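Local coordinates for protein ribosomal processing cysteine protease Prp (Streptococcus mutans, PDB 2G0I) that is probably a cysteine-type peptidase that takes part in ribosome biogenesis, and can bind calcium, at residues M35-F40 with E51-A56; I46-E51 with D104-T109; T72-L77 with E121-G126; V83-T88 with E114-L119. One frame throughout, in Å; residues are numbered along the deposited sequence.

How the contacts relate
From the N terminus, contact 1 closes the first loop, pairing strand 36-43 with strand 46-53 in a hairpin. Contact 2 opens at 46-51, before contact 1 has closed, so the two cross; they share Glu51, and contact 2 ties the hairpin to the loop after strand 100-104. Helix 61-84 follows, and its segment 72-77 waits until 121-126 to close contact 3, the packing of the two helices. Contact 4 opens and closes within that span, joining the end of the first helix to the start of the second. Contact 2 crosses both, while contact 1 precedes them. Leu52, Phe40 and Val50 join sheet to helices by touching contact 3.

Contact 1: residues M35-F40 with E51-A56; sequences MIQATF and ELTGHA
Leu52 lays its CD2 methyl against CB of Ala38 at 3.8 Å, and the same methyl approaches CG2 of Ile36 at 4.3 Å, so these three residues form an apolar patch on one face of a beta hairpin. The strand segments 36-40 and 51-53 run antiparallel, at 171°. Ala38 and Leu52 are a non-hydrogen-bonded pair, flanked by the hydrogen-bonded pairs Gln37-Thr53 and Thr39-Glu51. Each of the latter carries two backbone bonds: Gln37 N to Thr53 O is 3.0 Å, and Thr39 N to Glu51 O is 2.9 Å, with the return bonds equally short.

The other face is polar and hydrated. A chi1 of 62° sets Thr53 OG1 between its own backbone N and carbonyl carbon, where it meets water 1 at 2.7 Å; that water donates to Met35 O and so links the two segments just before strand 36-43 begins. Water 2 bridges the strands themselves, 2.6 Å from Thr39 OG1 while donating to Glu51 O. Past the strand end, Gly54, without a side chain, brings its CA within 3.7 Å of Met35 O, and Ile36 CG1 packs on His55 CA at 3.9 Å.

Beneath the apolar face, Ile36 and Leu52 rest on Val70 of helix 61-84 and Ala38 on Ile127 of helix 114-133. Strand 138-144 bonds to strand 36-43, and Glu51 and Thr53 lie against Tyr100 of strand 100-104.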
loop_
_atom_site.group_PDB
_atom_site.type_symbol
_atom_site.label_atom_id
_atom_site.label_comp_id
_atom_site.label_asym_id
_atom_site.label_seq_id
_atom_site.Cartn_x
_atom_site.Cartn_y
_atom_site.Cartn_z
HETATM N N MSE B 35 3.627 4.377 19.578
HETATM C CA MSE B 35 2.303 4.572 19.029
HETATM C C MSE B 35 2.468 5.356 17.748
HETATM O O MSE B 35 3.142 6.386 17.741
HETATM C CB MSE B 35 1.483 5.384 20.036
HETATM C CG MSE B 35 0.228 6.012 19.497
HETATM SE SE MSE B 35 -1.032 4.681 18.938
HETATM C CE MSE B 35 -1.224 3.698 20.649
ATOM N N ILE B 36 1.868 4.868 16.665
ATOM C CA ILE B 36 1.848 5.648 15.411
ATOM C C ILE B 36 0.614 6.542 15.444
ATOM O O ILE B 36 -0.473 6.071 15.721
ATOM C CB ILE B 36 1.807 4.704 14.143
ATOM C CG1 ILE B 36 3.065 3.856 14.078
ATOM C CG2 ILE B 36 1.668 5.548 12.851
ATOM C CD1 ILE B 36 2.880 2.561 13.321
ATOM N N GLN B 37 0.777 7.839 15.164
ATOM C CA GLN B 37 -0.345 8.758 15.062
ATOM C C GLN B 37 -0.362 9.338 13.646
ATOM O O GLN B 37 0.630 9.892 13.200
ATOM C CB GLN B 37 -0.224 9.841 16.151
ATOM C CG GLN B 37 -0.272 9.192 17.565
ATOM C CD GLN B 37 0.465 9.924 18.698
ATOM O OE1 GLN B 37 1.055 10.998 18.521
ATOM N NE2 GLN B 37 0.435 9.315 19.891
ATOM N N ALA B 38 -1.472 9.152 12.949
ATOM C CA ALA B 38 -1.675 9.741 11.648
ATOM C C ALA B 38 -2.784 10.817 11.703
ATOM O O ALA B 38 -3.843 10.574 12.300
ATOM C CB ALA B 38 -2.055 8.663 10.669
ATOM N N THR B 39 -2.547 11.968 11.061
ATOM C CA THR B 39 -3.517 13.085 11.026
ATOM C C THR B 39 -3.700 13.475 9.581
ATOM O O THR B 39 -2.736 13.928 8.919
ATOM C CB THR B 39 -3.006 14.304 11.865
ATOM O OG1 THR B 39 -2.744 13.880 13.202
ATOM C CG2 THR B 39 -3.984 15.499 11.853
ATOM N N PHE B 40 -4.902 13.217 9.075
ATOM C CA PHE B 40 -5.278 13.579 7.699
ATOM C C PHE B 40 -6.065 14.879 7.733
ATOM O O PHE B 40 -6.959 15.074 8.571
ATOM C CB PHE B 40 -6.160 12.489 7.094
ATOM C CG PHE B 40 -5.458 11.150 6.934
ATOM C CD1 PHE B 40 -4.981 10.759 5.667
ATOM C CD2 PHE B 40 -5.339 10.265 8.005
ATOM C CE1 PHE B 40 -4.339 9.541 5.472
ATOM C CE2 PHE B 40 -4.694 9.001 7.815
ATOM C CZ PHE B 40 -4.206 8.648 6.516
ATOM N N GLU B 51 0.035 13.687 8.151
ATOM C CA GLU B 51 1.187 13.828 8.994
ATOM C C GLU B 51 1.268 12.587 9.846
ATOM O O GLU B 51 0.272 12.223 10.459
ATOM C CB GLU B 51 1.060 15.106 9.826
ATOM C CG GLU B 51 2.146 15.266 10.874
ATOM C CD GLU B 51 1.959 16.529 11.731
ATOM O OE1 GLU B 51 1.325 17.494 11.254
ATOM O OE2 GLU B 51 2.464 16.545 12.874
ATOM N N LEU B 52 2.423 11.919 9.877
ATOM C CA LEU B 52 2.572 10.747 10.748
ATOM C C LEU B 52 3.724 10.877 11.711
ATOM O O LEU B 52 4.772 11.378 11.339
ATOM C CB LEU B 52 2.762 9.471 9.940
ATOM C CG LEU B 52 1.600 9.117 9.012
ATOM C CD1 LEU B 52 2.012 9.517 7.620
ATOM C CD2 LEU B 52 1.261 7.672 9.087
ATOM N N THR B 53 3.542 10.373 12.931
ATOM C CA THR B 53 4.653 10.327 13.892
ATOM C C THR B 53 4.725 8.938 14.500
ATOM O O THR B 53 3.715 8.257 14.558
ATOM C CB THR B 53 4.474 11.395 15.011
ATOM O OG1 THR B 53 3.260 11.130 15.745
ATOM C CG2 THR B 53 4.400 12.812 14.414
ATOM N N GLY B 54 5.916 8.491 14.923
ATOM C CA GLY B 54 6.046 7.176 15.620
ATOM C C GLY B 54 6.413 5.944 14.782
ATOM O O GLY B 54 6.753 4.889 15.320
ATOM N N HIS B 55 6.356 6.083 13.470
ATOM C CA HIS B 55 6.475 4.973 12.510
ATOM C C HIS B 55 7.931 4.506 12.305
ATOM O O HIS B 55 8.174 3.506 11.634
ATOM C CB HIS B 55 5.907 5.458 11.167
ATOM C CG HIS B 55 6.479 6.774 10.749
ATOM N ND1 HIS B 55 6.094 7.969 11.327
ATOM C CD2 HIS B 55 7.480 7.074 9.889
ATOM C CE1 HIS B 55 6.816 8.950 10.824
ATOM N NE2 HIS B 55 7.659 8.435 9.944
ATOM N N ALA B 56 8.892 5.226 12.877
ATOM C CA ALA B 56 10.300 4.861 12.768
ATOM C C ALA B 56 10.627 3.589 13.560
ATOM O O ALA B 56 11.740 3.041 13.459
ATOM C CB ALA B 56 11.191 6.001 13.212
HETATM O O HOH W 1 3.456 9.178 17.529
HETATM O O HOH W 2 -0.244 13.129 13.348
#

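Contact 2: residues I46-E51 with D104-T109; sequences ILESVE and DLSYIT
A classic beta bulge, in which Glu48 and Ser49 both face Ile41, meets the Asx turn that starts at Asp104. One backbone bond joins the segments: Leu105 N donates to Glu48 O at 2.8 Å, and the C=O...N angle of 178° puts the donor almost straight off the carbonyl. Beside it, Ser49 and Asp104 form an antiparallel non-hydrogen-bonded pair, with Asp104 OD1 3.8 Å from Ser49 CB.

The same OD1 organises the turn. With CG anti to the backbone N (chi1 -170°), Asp104 OD1 accepts from Ser106 N at 2.9 Å, the donor arriving on the anti side and 33° out of the carboxylate plane. Ser106 OG also lies 2.5 Å from Asp104 OD1, too short for its geometry to be trusted. A type I turn from Leu105 to Ile108 overlaps the Asx turn, closed by Ile108 N on Leu105 O at 2.9 Å.

Glu48, a buried residue, forms salt bridges through OE2 with Arg43 and through OE1 with Lys111, which probably offset its charge. Lys111 also bonds Ser106 O, fastening the turn to the bulge. Around this junction Val50 pairs with Ile103 of strand 100-104, while Leu47 and Leu105 both settle on Phe120 of helix 114-133.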
loop_
_atom_site.group_PDB
_atom_site.type_symbol
_atom_site.label_atom_id
_atom_site.label_comp_id
_atom_site.label_asym_id
_atom_site.label_seq_id
_atom_site.Cartn_x
_atom_site.Cartn_y
_atom_site.Cartn_z
ATOM N N ILE B 46 -11.588 17.140 -0.600
ATOM C CA ILE B 46 -10.360 16.467 -1.055
ATOM C C ILE B 46 -9.271 16.341 0.055
ATOM O O ILE B 46 -9.049 17.249 0.867
ATOM C CB ILE B 46 -9.748 17.118 -2.346
ATOM C CG1 ILE B 46 -9.154 18.499 -2.045
ATOM C CG2 ILE B 46 -10.810 17.173 -3.535
ATOM C CD1 ILE B 46 -8.048 18.993 -3.004
ATOM N N LEU B 47 -8.605 15.192 0.080
ATOM C CA LEU B 47 -7.459 15.003 0.972
ATOM C C LEU B 47 -6.315 15.897 0.538
ATOM O O LEU B 47 -5.864 15.830 -0.613
ATOM C CB LEU B 47 -7.015 13.531 0.943
ATOM C CG LEU B 47 -8.017 12.597 1.626
ATOM C CD1 LEU B 47 -7.679 11.157 1.271
ATOM C CD2 LEU B 47 -8.025 12.807 3.162
ATOM N N GLU B 48 -5.801 16.670 1.488
ATOM C CA GLU B 48 -4.739 17.612 1.197
ATOM C C GLU B 48 -3.417 17.268 1.849
ATOM O O GLU B 48 -2.389 17.522 1.264
ATOM C CB GLU B 48 -5.145 19.040 1.588
ATOM C CG GLU B 48 -6.326 19.539 0.722
ATOM C CD GLU B 48 -6.213 21.017 0.369
ATOM O OE1 GLU B 48 -6.571 21.385 -0.766
ATOM O OE2 GLU B 48 -5.769 21.776 1.221
ATOM N N SER B 49 -3.450 16.709 3.055
ATOM C CA SER B 49 -2.208 16.352 3.739
ATOM C C SER B 49 -2.358 15.212 4.730
ATOM O O SER B 49 -3.438 14.943 5.241
ATOM C CB SER B 49 -1.605 17.563 4.455
ATOM O OG SER B 49 -2.429 17.987 5.543
ATOM N N VAL B 50 -1.235 14.570 5.026
ATOM C CA VAL B 50 -1.203 13.586 6.102
ATOM C C VAL B 50 0.117 13.737 6.825
ATOM O O VAL B 50 1.178 13.932 6.193
ATOM C CB VAL B 50 -1.475 12.126 5.605
ATOM C CG1 VAL B 50 -0.414 11.721 4.602
ATOM C CG2 VAL B 50 -1.444 11.140 6.798
ATOM N N GLU B 51 0.035 13.687 8.151
ATOM C CA GLU B 51 1.187 13.828 8.994
ATOM C C GLU B 51 1.268 12.587 9.846
ATOM O O GLU B 51 0.272 12.223 10.459
ATOM C CB GLU B 51 1.060 15.106 9.826
ATOM C CG GLU B 51 2.146 15.266 10.874
ATOM C CD GLU B 51 1.959 16.529 11.731
ATOM O OE1 GLU B 51 1.325 17.494 11.254
ATOM O OE2 GLU B 51 2.464 16.545 12.874
ATOM N N ASP B 104 2.316 16.692 1.834
ATOM C CA ASP B 104 1.453 17.869 1.812
ATOM C C ASP B 104 1.201 18.273 0.364
ATOM O O ASP B 104 2.147 18.578 -0.354
ATOM C CB ASP B 104 2.085 18.983 2.611
ATOM C CG ASP B 104 1.137 20.174 2.833
ATOM O OD1 ASP B 104 0.035 20.243 2.248
ATOM O OD2 ASP B 104 1.519 21.043 3.633
ATOM N N LEU B 105 -0.059 18.208 -0.045
ATOM C CA LEU B 105 -0.475 18.546 -1.416
ATOM C C LEU B 105 -1.144 19.928 -1.472
ATOM O O LEU B 105 -1.600 20.366 -2.539
ATOM C CB LEU B 105 -1.460 17.500 -1.979
ATOM C CG LEU B 105 -1.064 16.035 -2.190
ATOM C CD1 LEU B 105 -2.241 15.282 -2.639
ATOM C CD2 LEU B 105 0.043 15.883 -3.233
ATOM N N SER B 106 -1.222 20.582 -0.329
ATOM C CA SER B 106 -1.927 21.875 -0.194
ATOM C C SER B 106 -1.600 22.890 -1.302
ATOM O O SER B 106 -2.491 23.592 -1.789
ATOM C CB SER B 106 -1.638 22.470 1.169
ATOM O OG SER B 106 -2.048 21.532 2.165
ATOM N N TYR B 107 -0.336 22.943 -1.710
ATOM C CA TYR B 107 0.102 23.907 -2.716
ATOM C C TYR B 107 0.215 23.344 -4.148
ATOM O O TYR B 107 0.553 24.097 -5.060
ATOM C CB TYR B 107 1.411 24.584 -2.257
ATOM C CG TYR B 107 1.239 25.364 -0.959
ATOM C CD1 TYR B 107 0.967 26.722 -0.981
ATOM C CD2 TYR B 107 1.318 24.728 0.290
ATOM C CE1 TYR B 107 0.781 27.449 0.212
ATOM C CE2 TYR B 107 1.137 25.443 1.488
ATOM C CZ TYR B 107 0.873 26.805 1.431
ATOM O OH TYR B 107 0.702 27.548 2.589
ATOM N N ILE B 108 -0.097 22.053 -4.362
ATOM C CA ILE B 108 0.164 21.403 -5.669
ATOM C C ILE B 108 -1.066 21.645 -6.540
ATOM O O ILE B 108 -2.166 21.401 -6.078
ATOM C CB ILE B 108 0.394 19.866 -5.525
ATOM C CG1 ILE B 108 1.469 19.537 -4.459
ATOM C CG2 ILE B 108 0.667 19.224 -6.894
ATOM C CD1 ILE B 108 2.858 20.264 -4.588
ATOM N N THR B 109 -0.905 22.161 -7.768
ATOM C CA THR B 109 -2.099 22.659 -8.488
ATOM C C THR B 109 -3.025 21.529 -8.910
ATOM O O THR B 109 -4.242 21.703 -8.958
ATOM C CB THR B 109 -1.778 23.700 -9.630
ATOM O OG1 THR B 109 -0.461 23.468 -10.111
ATOM C CG2 THR B 109 -1.807 25.135 -9.079
#

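Contact 3: residues T72-L77 with E121-G126; sequences TLSMNL and EAFLLG
Leu73 meets Phe123 where the two helices of the alpha-beta sandwich pack side by side, their segment axes 10.0 Å apart and antiparallel at 177°. Its CB lies in the plane of the Phe123 ring, at the edge, 3.7 Å from CE1. Its CD1 reaches on to the glycine position of the second helix, 3.9 Å from Gly126 CA, a close approach made where the partner has no side chain. Leu73 also packs on Thr72 of the second subunit, so it serves both interfaces.

At Ser74 the ring slips in beside the backbone: Phe123 CE1 is 3.4 Å from Ser74 N, approached obliquely. Ser74 OG stands 3.5 Å from Phe123 CZ and makes a weak hydrogen bond to Val70 O one turn back. The ring gets there because Phe123 CG is anti to its backbone N (chi1 177°), extending the side chain from its own helix toward helix 61-84; Val50 of strand 46-53 touches it from the sheet side.

Asn76 turns instead to the second subunit, where its ND2 bonds Ala122 O of that chain. One turn beyond Leu73, Leu77 crosses the phenylalanine side chain at about a right angle, its CD2 methyl 3.8 Å from Phe123 CD2.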
loop_
_atom_site.group_PDB
_atom_site.type_symbol
_atom_site.label_atom_id
_atom_site.label_comp_id
_atom_site.label_asym_id
_atom_site.label_seq_id
_atom_site.Cartn_x
_atom_site.Cartn_y
_atom_site.Cartn_z
ATOM N N THR B 72 5.545 1.007 4.471
ATOM C CA THR B 72 5.282 0.478 3.110
ATOM C C THR B 72 4.174 1.255 2.393
ATOM O O THR B 72 4.352 1.673 1.256
ATOM C CB THR B 72 4.955 -1.024 3.194
ATOM O OG1 THR B 72 6.074 -1.682 3.829
ATOM C CG2 THR B 72 4.753 -1.599 1.783
ATOM N N LEU B 73 3.060 1.478 3.085
ATOM C CA LEU B 73 1.911 2.219 2.517
ATOM C C LEU B 73 2.293 3.667 2.258
ATOM O O LEU B 73 1.971 4.222 1.188
ATOM C CB LEU B 73 0.710 2.177 3.477
ATOM C CG LEU B 73 -0.029 0.832 3.578
ATOM C CD1 LEU B 73 -1.084 0.840 4.705
ATOM C CD2 LEU B 73 -0.674 0.420 2.221
ATOM N N SER B 74 2.976 4.266 3.240
ATOM C CA SER B 74 3.452 5.649 3.149
ATOM C C SER B 74 4.323 5.875 1.942
ATOM O O SER B 74 4.116 6.823 1.126
ATOM C CB SER B 74 4.263 6.020 4.427
ATOM O OG SER B 74 3.301 6.382 5.382
HETATM N N MSE B 75 5.304 5.012 1.784
HETATM C CA MSE B 75 6.256 5.252 0.713
HETATM C C MSE B 75 5.650 4.903 -0.654
HETATM O O MSE B 75 5.938 5.561 -1.670
HETATM C CB MSE B 75 7.584 4.573 0.964
HETATM C CG MSE B 75 8.335 5.185 2.141
HETATM SE SE MSE B 75 8.848 7.017 1.738
HETATM C CE MSE B 75 9.283 6.800 -0.085
ATOM N N ASN B 76 4.750 3.930 -0.654
ATOM C CA ASN B 76 4.026 3.629 -1.881
ATOM C C ASN B 76 3.109 4.760 -2.363
ATOM O O ASN B 76 3.015 4.998 -3.591
ATOM C CB ASN B 76 3.266 2.323 -1.738
ATOM C CG ASN B 76 2.772 1.784 -3.074
ATOM O OD1 ASN B 76 1.574 1.616 -3.247
ATOM N ND2 ASN B 76 3.685 1.518 -3.999
ATOM N N LEU B 77 2.445 5.456 -1.429
ATOM C CA LEU B 77 1.704 6.670 -1.786
ATOM C C LEU B 77 2.632 7.710 -2.467
ATOM O O LEU B 77 2.323 8.179 -3.566
ATOM C CB LEU B 77 0.996 7.267 -0.562
ATOM C CG LEU B 77 0.344 8.623 -0.898
ATOM C CD1 LEU B 77 -0.870 8.396 -1.846
ATOM C CD2 LEU B 77 -0.052 9.227 0.375
ATOM N N GLU B 121 -6.814 8.335 -1.033
ATOM C CA GLU B 121 -7.921 7.657 -0.319
ATOM C C GLU B 121 -7.568 6.210 -0.040
ATOM O O GLU B 121 -7.931 5.680 1.016
ATOM C CB GLU B 121 -9.227 7.713 -1.114
ATOM C CG GLU B 121 -9.755 9.154 -1.247
ATOM C CD GLU B 121 -10.624 9.653 -0.108
ATOM O OE1 GLU B 121 -10.810 8.937 0.908
ATOM O OE2 GLU B 121 -11.175 10.767 -0.289
ATOM N N ALA B 122 -6.877 5.566 -0.987
ATOM C CA ALA B 122 -6.397 4.178 -0.737
ATOM C C ALA B 122 -5.456 4.133 0.450
ATOM O O ALA B 122 -5.490 3.208 1.234
ATOM C CB ALA B 122 -5.704 3.654 -1.938
ATOM N N PHE B 123 -4.580 5.117 0.548
ATOM C CA PHE B 123 -3.680 5.231 1.706
ATOM C C PHE B 123 -4.462 5.442 2.983
ATOM O O PHE B 123 -4.188 4.785 3.991
ATOM C CB PHE B 123 -2.656 6.359 1.499
ATOM C CG PHE B 123 -1.756 6.564 2.674
ATOM C CD1 PHE B 123 -0.828 5.554 3.042
ATOM C CD2 PHE B 123 -1.836 7.739 3.418
ATOM C CE1 PHE B 123 0.018 5.734 4.133
ATOM C CE2 PHE B 123 -0.979 7.950 4.534
ATOM C CZ PHE B 123 -0.071 6.940 4.887
ATOM N N LEU B 124 -5.406 6.375 2.966
ATOM C CA LEU B 124 -6.266 6.567 4.153
ATOM C C LEU B 124 -6.986 5.265 4.518
ATOM O O LEU B 124 -7.146 4.923 5.695
ATOM C CB LEU B 124 -7.289 7.691 3.884
ATOM C CG LEU B 124 -8.417 7.882 4.917
ATOM C CD1 LEU B 124 -7.808 8.266 6.224
ATOM C CD2 LEU B 124 -9.420 8.904 4.392
ATOM N N LEU B 125 -7.466 4.551 3.506
ATOM C CA LEU B 125 -8.171 3.272 3.752
ATOM C C LEU B 125 -7.219 2.294 4.461
ATOM O O LEU B 125 -7.593 1.659 5.442
ATOM C CB LEU B 125 -8.693 2.675 2.438
ATOM C CG LEU B 125 -9.506 1.371 2.596
ATOM C CD1 LEU B 125 -10.798 1.581 3.447
ATOM C CD2 LEU B 125 -9.856 0.820 1.238
ATOM N N GLY B 126 -5.986 2.197 3.992
ATOM C CA GLY B 126 -5.009 1.275 4.636
ATOM C C GLY B 126 -4.649 1.628 6.068
ATOM O O GLY B 126 -4.586 0.728 6.965
#

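Contact 4: residues V83-T88 with E114-L119; sequences VLADCT and EKVQLL
Ala85 puts its single methyl against three residues of segment 114-119, the start of helix 114-133, and this apolar packing dominates the contact. Its CB lies 3.8 Å from Leu119 CD1, 3.9 Å from Val116 CG2 and 3.9 Å from Lys115 CB, so the methyl sits over one turn of the helix. Two residues on, Cys87 adds the tightest touch: its CB is 3.5 Å from Val116 CG2, closer than an ordinary carbon-carbon contact. Cys87 SG, anti to its backbone N (chi1 -180°), is carried to Val116, whose CG2 it meets at 3.6 Å and whose CG1 is a little farther off. Cys87 is buried, with Leu105 and Ile108 of the loop after strand 100-104 packed on its side chain. Leu84 packs on Leu118 of the second subunit.

A second kind of contact involves the aliphatic part of a charged residue. Lys115 extends fully beyond CG, and its CD passes 3.9 Å from Leu84 O, near the end of helix 61-84.

Hydrogen bonds serve the two segments separately. Asp86, with a positive phi of 58°, takes the chain out of the first helix; its O bonds Asn110 ND2, and Cys87 keeps a backbone bond to Leu81. Gln117 spans from the second helix to Leu47 N and Lys111 O.

Since no hydrogen bond or salt bridge crosses between the segments, the helix end and the following turn meet helix 114-133 through close methyl, thiol and methylene packing, so between these segments the fit probably rests on shape.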
loop_
_atom_site.group_PDB
_atom_site.type_symbol
_atom_site.label_atom_id
_atom_site.label_comp_id
_atom_site.label_asym_id
_atom_site.label_seq_id
_atom_site.Cartn_x
_atom_site.Cartn_y
_atom_site.Cartn_z
ATOM N N VAL B 83 5.077 8.504 -9.885
ATOM C CA VAL B 83 5.157 7.616 -11.073
ATOM C C VAL B 83 3.840 7.526 -11.858
ATOM O O VAL B 83 3.838 7.574 -13.102
ATOM C CB VAL B 83 5.698 6.192 -10.699
ATOM C CG1 VAL B 83 5.568 5.187 -11.881
ATOM C CG2 VAL B 83 7.122 6.261 -10.231
ATOM N N LEU B 84 2.711 7.433 -11.151
ATOM C CA LEU B 84 1.445 7.101 -11.781
ATOM C C LEU B 84 0.397 8.220 -11.869
ATOM O O LEU B 84 -0.521 8.121 -12.666
ATOM C CB LEU B 84 0.800 5.906 -11.067
ATOM C CG LEU B 84 1.619 4.616 -11.016
ATOM C CD1 LEU B 84 0.979 3.682 -9.975
ATOM C CD2 LEU B 84 1.655 3.936 -12.398
ATOM N N ALA B 85 0.511 9.242 -11.031
ATOM C CA ALA B 85 -0.489 10.295 -10.984
ATOM C C ALA B 85 0.068 11.646 -11.401
ATOM O O ALA B 85 -0.653 12.644 -11.305
ATOM C CB ALA B 85 -1.112 10.403 -9.579
ATOM N N ASP B 86 1.337 11.688 -11.819
ATOM C CA ASP B 86 1.922 12.917 -12.336
ATOM C C ASP B 86 1.847 14.041 -11.286
ATOM O O ASP B 86 1.448 15.187 -11.583
ATOM C CB ASP B 86 1.176 13.317 -13.622
ATOM C CG ASP B 86 1.784 14.523 -14.308
ATOM O OD1 ASP B 86 3.018 14.708 -14.196
ATOM O OD2 ASP B 86 1.017 15.268 -14.969
ATOM N N CYS B 87 2.247 13.697 -10.069
ATOM C CA CYS B 87 2.114 14.568 -8.906
ATOM C C CYS B 87 3.366 14.477 -8.015
ATOM O O CYS B 87 3.606 13.456 -7.346
ATOM C CB CYS B 87 0.837 14.182 -8.136
ATOM S SG CYS B 87 0.434 15.135 -6.635
ATOM N N THR B 88 4.176 15.538 -7.999
ATOM C CA THR B 88 5.275 15.562 -7.049
ATOM C C THR B 88 4.839 16.261 -5.784
ATOM O O THR B 88 4.376 17.419 -5.782
ATOM C CB THR B 88 6.637 16.087 -7.616
ATOM O OG1 THR B 88 7.070 15.226 -8.675
ATOM C CG2 THR B 88 7.738 16.090 -6.539
ATOM N N GLU B 114 -8.236 13.168 -10.114
ATOM C CA GLU B 114 -8.839 11.894 -9.826
ATOM C C GLU B 114 -7.783 10.859 -9.408
ATOM O O GLU B 114 -7.973 10.158 -8.413
ATOM C CB GLU B 114 -9.655 11.389 -11.028
ATOM C CG GLU B 114 -10.639 10.293 -10.669
ATOM C CD GLU B 114 -11.369 9.705 -11.890
ATOM O OE1 GLU B 114 -12.148 10.457 -12.535
ATOM O OE2 GLU B 114 -11.158 8.498 -12.189
ATOM N N LYS B 115 -6.692 10.742 -10.151
ATOM C CA LYS B 115 -5.696 9.702 -9.783
ATOM C C LYS B 115 -5.020 10.032 -8.468
ATOM O O LYS B 115 -4.722 9.127 -7.663
ATOM C CB LYS B 115 -4.642 9.522 -10.886
ATOM C CG LYS B 115 -5.266 8.961 -12.130
ATOM C CD LYS B 115 -4.315 8.845 -13.255
ATOM C CE LYS B 115 -5.101 8.162 -14.386
ATOM N NZ LYS B 115 -4.228 8.090 -15.533
ATOM N N VAL B 116 -4.760 11.325 -8.255
ATOM C CA VAL B 116 -4.107 11.772 -7.031
ATOM C C VAL B 116 -4.983 11.398 -5.825
ATOM O O VAL B 116 -4.489 10.778 -4.856
ATOM C CB VAL B 116 -3.761 13.304 -7.035
ATOM C CG1 VAL B 116 -3.409 13.774 -5.636
ATOM C CG2 VAL B 116 -2.597 13.647 -7.998
ATOM N N GLN B 117 -6.272 11.745 -5.883
ATOM C CA GLN B 117 -7.187 11.497 -4.744
ATOM C C GLN B 117 -7.475 10.034 -4.527
ATOM O O GLN B 117 -7.692 9.593 -3.383
ATOM C CB GLN B 117 -8.512 12.242 -4.931
ATOM C CG GLN B 117 -8.359 13.767 -4.736
ATOM C CD GLN B 117 -7.926 14.106 -3.341
ATOM O OE1 GLN B 117 -8.572 13.724 -2.373
ATOM N NE2 GLN B 117 -6.803 14.775 -3.223
ATOM N N LEU B 118 -7.497 9.276 -5.624
ATOM C CA LEU B 118 -7.731 7.830 -5.479
ATOM C C LEU B 118 -6.589 7.201 -4.696
ATOM O O LEU B 118 -6.836 6.402 -3.798
ATOM C CB LEU B 118 -7.863 7.126 -6.819
ATOM C CG LEU B 118 -8.051 5.596 -6.708
ATOM C CD1 LEU B 118 -9.304 5.195 -5.924
ATOM C CD2 LEU B 118 -8.153 5.041 -8.095
ATOM N N LEU B 119 -5.356 7.534 -5.048
ATOM C CA LEU B 119 -4.179 7.023 -4.318
ATOM C C LEU B 119 -4.185 7.453 -2.844
ATOM O O LEU B 119 -3.914 6.654 -1.927
ATOM C CB LEU B 119 -2.887 7.479 -5.010
ATOM C CG LEU B 119 -2.667 6.807 -6.388
ATOM C CD1 LEU B 119 -1.490 7.488 -7.095
ATOM C CD2 LEU B 119 -2.430 5.309 -6.170
#